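Local atomic coordinates of adenylation domain (Streptomyces sp., PDB entry 5N9X), a protein that binds adenosine-5'-triphosphate and threonine, being a member of the ANL clan of AMP-binding enzymes with the C-terminal domain characteristic of that family. Residues V448-V453 with L508-N513; D462-C467 with P499-A504. One frame throughout, in Å; residues are numbered along the deposited sequence.

Contact 1: residues V448-V453 with L508-N513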
# COMPACT_ATOMS: atom_id res chain seq x y z
N VAL A 448 -23.47 -3.49 -10.06
CA VAL A 448 -22.06 -3.68 -10.34
C VAL A 448 -21.17 -3.17 -9.22
O VAL A 448 -21.14 -1.97 -8.96
CB VAL A 448 -21.63 -2.97 -11.64
CG1 VAL A 448 -20.13 -3.12 -11.83
CG2 VAL A 448 -22.39 -3.51 -12.82
N VAL A 449 -20.43 -4.07 -8.57
CA VAL A 449 -19.41 -3.67 -7.60
C VAL A 449 -18.20 -3.03 -8.28
O VAL A 449 -17.90 -1.87 -8.04
CB VAL A 449 -18.92 -4.85 -6.72
CG1 VAL A 449 -18.23 -4.33 -5.47
CG2 VAL A 449 -20.09 -5.73 -6.30
N ASP A 450 -17.50 -3.78 -9.12
CA ASP A 450 -16.21 -3.31 -9.63
C ASP A 450 -16.02 -3.51 -11.12
O ASP A 450 -16.58 -4.44 -11.70
CB ASP A 450 -15.08 -4.01 -8.88
CG ASP A 450 -13.94 -3.08 -8.54
OD1 ASP A 450 -13.65 -2.16 -9.33
OD2 ASP A 450 -13.35 -3.28 -7.45
N ALA A 451 -15.20 -2.67 -11.73
CA ALA A 451 -14.91 -2.78 -13.16
C ALA A 451 -13.44 -2.49 -13.50
O ALA A 451 -12.81 -1.65 -12.88
CB ALA A 451 -15.83 -1.84 -13.93
N VAL A 452 -12.92 -3.19 -14.51
CA VAL A 452 -11.61 -2.90 -15.09
C VAL A 452 -11.78 -2.71 -16.59
O VAL A 452 -12.27 -3.61 -17.28
CB VAL A 452 -10.60 -4.03 -14.82
CG1 VAL A 452 -9.28 -3.79 -15.57
CG2 VAL A 452 -10.38 -4.20 -13.34
N VAL A 453 -11.39 -1.54 -17.10
CA VAL A 453 -11.57 -1.25 -18.52
C VAL A 453 -10.20 -1.03 -19.14
O VAL A 453 -9.40 -0.26 -18.61
CB VAL A 453 -12.45 -0.01 -18.76
CG1 VAL A 453 -12.56 0.29 -20.25
CG2 VAL A 453 -13.83 -0.19 -18.15
N LEU A 508 -12.64 -10.00 -9.27
CA LEU A 508 -11.48 -9.57 -10.04
C LEU A 508 -10.25 -10.19 -9.39
O LEU A 508 -10.20 -10.33 -8.16
CB LEU A 508 -11.37 -8.05 -10.07
CG LEU A 508 -12.44 -7.28 -10.85
CD1 LEU A 508 -12.21 -5.79 -10.80
CD2 LEU A 508 -12.56 -7.76 -12.29
N PRO A 509 -9.26 -10.60 -10.21
CA PRO A 509 -7.99 -11.09 -9.66
C PRO A 509 -7.26 -9.99 -8.93
O PRO A 509 -7.38 -8.83 -9.33
CB PRO A 509 -7.22 -11.54 -10.91
CG PRO A 509 -7.79 -10.73 -12.01
CD PRO A 509 -9.26 -10.63 -11.68
N ARG A 510 -6.50 -10.36 -7.89
CA ARG A 510 -5.93 -9.41 -6.94
C ARG A 510 -4.44 -9.62 -6.73
O ARG A 510 -4.03 -10.75 -6.44
CB ARG A 510 -6.62 -9.55 -5.58
CG ARG A 510 -8.11 -9.34 -5.53
CD ARG A 510 -8.54 -7.90 -5.69
NE ARG A 510 -9.99 -7.82 -5.66
CZ ARG A 510 -10.68 -6.72 -5.95
NH1 ARG A 510 -10.04 -5.60 -6.25
NH2 ARG A 510 -12.00 -6.74 -5.92
N THR A 511 -3.65 -8.55 -6.86
CA THR A 511 -2.27 -8.55 -6.36
C THR A 511 -2.31 -8.50 -4.82
O THR A 511 -3.35 -8.19 -4.24
CB THR A 511 -1.45 -7.36 -6.93
OG1 THR A 511 -2.27 -6.20 -6.98
CG2 THR A 511 -0.95 -7.66 -8.34
N ILE A 512 -1.20 -8.84 -4.16
CA ILE A 512 -1.23 -9.07 -2.71
C ILE A 512 -1.56 -7.83 -1.87
O ILE A 512 -1.90 -7.95 -0.70
CB ILE A 512 0.12 -9.66 -2.22
CG1 ILE A 512 1.26 -8.75 -2.61
CG2 ILE A 512 0.34 -11.06 -2.76
CD1 ILE A 512 2.61 -9.34 -2.33
N ASN A 513 -1.47 -6.65 -2.48
CA ASN A 513 -1.90 -5.40 -1.84
C ASN A 513 -3.42 -5.18 -1.93
O ASN A 513 -3.90 -4.08 -1.64
CB ASN A 513 -1.19 -4.20 -2.48
CG ASN A 513 -1.53 -4.01 -3.97
OD1 ASN A 513 -2.34 -4.75 -4.55
ND2 ASN A 513 -0.90 -3.01 -4.59
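N513 OD1 is gripped by two hydrogen bonds: T511 OG1 donates to it over 2.8 Å, from above the carbonyl plane, and the backbone N of K515 gives the second. The two bonds tie the N513 side-chain carbonyl to residues on both sides of it in the chain. At the other end of the same loop the contact itself is made by L508. Its CG stands anti to the carbonyl carbon (chi1 -68°), and an extended chi2 carries CD1 on to strand 450-457. There CD1 meets V452 CG2 at 3.5 Å, the closest approach of the two segments, and lies 3.9 Å from D450 CB, crossing the aspartate at about a right angle. The packing is apolar on the V452 side, while L508 also touches T470 of the neighbouring strand. One carboxylate oxygen of D450 is held: OD1 forms a salt bridge with R443 and takes a weak, bent bond of 2.9 Å from A451 N. OD2 faces the edge of the R510 guanidinium, whose chain bends at chi2 (-72°); at 4.0 Å from NH2 this is longer than a salt bridge, and the two planes stand 53° apart, so any attraction is probably loose. L508-I512 lead into the last core motif of adenylation domains, which begins at N513 and includes K515; the leucine ahead of the motif packs on an edge strand of the C-terminal domain.

Contact 2: residues D462-C467 with P499-A504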
# COMPACT_ATOMS: atom_id res chain seq x y z
N ASP A 462 -6.37 -5.35 -34.75
CA ASP A 462 -7.60 -5.09 -34.02
C ASP A 462 -7.33 -4.71 -32.56
O ASP A 462 -7.07 -5.58 -31.73
CB ASP A 462 -8.51 -6.32 -34.08
CG ASP A 462 -9.93 -6.05 -33.59
OD1 ASP A 462 -10.33 -4.87 -33.47
OD2 ASP A 462 -10.65 -7.05 -33.34
N SER A 463 -7.38 -3.42 -32.25
CA SER A 463 -7.31 -2.96 -30.86
C SER A 463 -8.64 -2.38 -30.40
O SER A 463 -9.12 -1.39 -30.96
CB SER A 463 -6.20 -1.92 -30.68
OG SER A 463 -4.96 -2.54 -30.35
N ARG A 464 -9.25 -3.00 -29.38
CA ARG A 464 -10.55 -2.51 -28.90
C ARG A 464 -10.69 -2.41 -27.37
O ARG A 464 -10.05 -3.15 -26.61
CB ARG A 464 -11.69 -3.40 -29.44
CG ARG A 464 -11.84 -3.47 -30.95
CD ARG A 464 -13.04 -4.30 -31.39
NE ARG A 464 -12.68 -5.71 -31.53
CZ ARG A 464 -13.20 -6.71 -30.81
NH1 ARG A 464 -14.14 -6.47 -29.90
NH2 ARG A 464 -12.79 -7.95 -31.02
N LEU A 465 -11.55 -1.47 -26.98
CA LEU A 465 -11.99 -1.27 -25.60
C LEU A 465 -12.74 -2.47 -25.02
O LEU A 465 -13.73 -2.93 -25.59
CB LEU A 465 -12.90 -0.06 -25.52
CG LEU A 465 -12.35 1.20 -24.86
CD1 LEU A 465 -13.48 2.15 -24.51
CD2 LEU A 465 -11.56 0.81 -23.64
N VAL A 466 -12.27 -2.94 -23.87
CA VAL A 466 -12.81 -4.13 -23.24
C VAL A 466 -13.07 -3.84 -21.76
O VAL A 466 -12.44 -2.95 -21.18
CB VAL A 466 -11.84 -5.33 -23.45
CG1 VAL A 466 -12.13 -6.47 -22.53
CG2 VAL A 466 -11.92 -5.79 -24.88
N CYS A 467 -14.04 -4.53 -21.17
CA CYS A 467 -14.35 -4.38 -19.76
C CYS A 467 -14.54 -5.72 -19.06
O CYS A 467 -15.26 -6.59 -19.55
CB CYS A 467 -15.61 -3.54 -19.56
SG CYS A 467 -16.20 -3.52 -17.84
N PRO A 499 -17.17 0.38 -24.04
CA PRO A 499 -16.45 -0.90 -24.14
C PRO A 499 -17.03 -1.79 -25.22
O PRO A 499 -18.25 -1.92 -25.33
CB PRO A 499 -16.62 -1.51 -22.74
CG PRO A 499 -16.89 -0.33 -21.84
CD PRO A 499 -17.71 0.60 -22.69
N SER A 500 -16.16 -2.39 -26.02
CA SER A 500 -16.56 -3.20 -27.16
C SER A 500 -16.94 -4.61 -26.74
O SER A 500 -17.69 -5.29 -27.43
CB SER A 500 -15.42 -3.25 -28.18
OG SER A 500 -15.37 -4.51 -28.81
N GLN A 501 -16.42 -5.05 -25.60
CA GLN A 501 -16.67 -6.40 -25.11
C GLN A 501 -16.71 -6.37 -23.58
O GLN A 501 -15.94 -5.65 -22.95
CB GLN A 501 -15.58 -7.39 -25.61
CG GLN A 501 -16.02 -8.87 -25.65
CD GLN A 501 -15.28 -9.72 -26.71
OE1 GLN A 501 -14.92 -9.23 -27.79
NE2 GLN A 501 -15.05 -11.00 -26.40
N TYR A 502 -17.63 -7.13 -22.99
CA TYR A 502 -17.79 -7.18 -21.52
C TYR A 502 -17.56 -8.59 -21.06
O TYR A 502 -18.04 -9.52 -21.70
CB TYR A 502 -19.20 -6.73 -21.10
CG TYR A 502 -19.45 -5.27 -21.31
CD1 TYR A 502 -20.03 -4.82 -22.48
CD2 TYR A 502 -19.13 -4.34 -20.33
CE1 TYR A 502 -20.26 -3.49 -22.69
CE2 TYR A 502 -19.36 -2.99 -20.53
CZ TYR A 502 -19.93 -2.58 -21.72
OH TYR A 502 -20.18 -1.25 -21.96
N LEU A 503 -16.84 -8.75 -19.96
CA LEU A 503 -16.64 -10.06 -19.35
C LEU A 503 -17.06 -10.02 -17.88
O LEU A 503 -16.49 -9.28 -17.07
CB LEU A 503 -15.18 -10.51 -19.48
CG LEU A 503 -14.67 -11.73 -18.70
CD1 LEU A 503 -15.19 -13.04 -19.26
CD2 LEU A 503 -13.14 -11.76 -18.67
N ALA A 504 -18.06 -10.81 -17.53
CA ALA A 504 -18.50 -10.91 -16.14
C ALA A 504 -17.64 -11.91 -15.37
O ALA A 504 -17.53 -13.08 -15.75
CB ALA A 504 -19.98 -11.30 -16.06
O HOH W 1 -13.99 -10.34 -30.08
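With SG anti to the backbone N (chi1 171°), C467 turns its sulfur to lie beside the Y502 ring, next to CB, which the strand already places there, while a bend at chi3 (-89°) turns the R464 guanidinium toward S500. C467 CB comes 3.7 Å from Y502 CD2 and 3.9 Å from P499 CB, and the sulfur makes an oblique sulfur-aromatic contact with the ring. Behind these side chains the strands run parallel: C467 N donates to Q501 O and L503 N to C467 O, both nearly along the C=O axis, the latter at 2.7 Å. Just before, L465 O takes a notably short bond of 2.5 Å from S500 N and a weak one from Q501 N. R464 is held flat from several sides. NE and NH2 both grip D462 OD2 side-on, NH1 reaches S500 OG at 2.6 Å in the guanidinium plane, and a water bridges NH2 to Q501 OE1, whose amide is nearly coplanar with the guanidinium. Joined through helix 482-492, the two strands form a beta-alpha-beta crossover; that helix packs on Y502, F525 of helix 518-528 packs on V466 and Q501, and strand 450-457 flanks 463-470 on its other edge.

In the fold
Both contacts reach the three-stranded sheet of the C-terminal domain, contact 1 with 448-453 alone, since 508-513 is loop; 463-470 is its middle strand, antiparallel to 450-457 and parallel to 501-505. Their centres are 16 Å apart, and they meet through V453: its CG1 packs 3.4 Å from V466 O and 3.6 Å from L465 CD2. Contact 2 pairs the middle strand with one edge of the sheet; contact 1 starts from the other edge and leads toward the ligands. The R510 side chain is about 12 Å from both the bound ATP and the bound threonine, but the loop continues to K515, which lines the threonine pocket, and N513 touches F211 of that pocket.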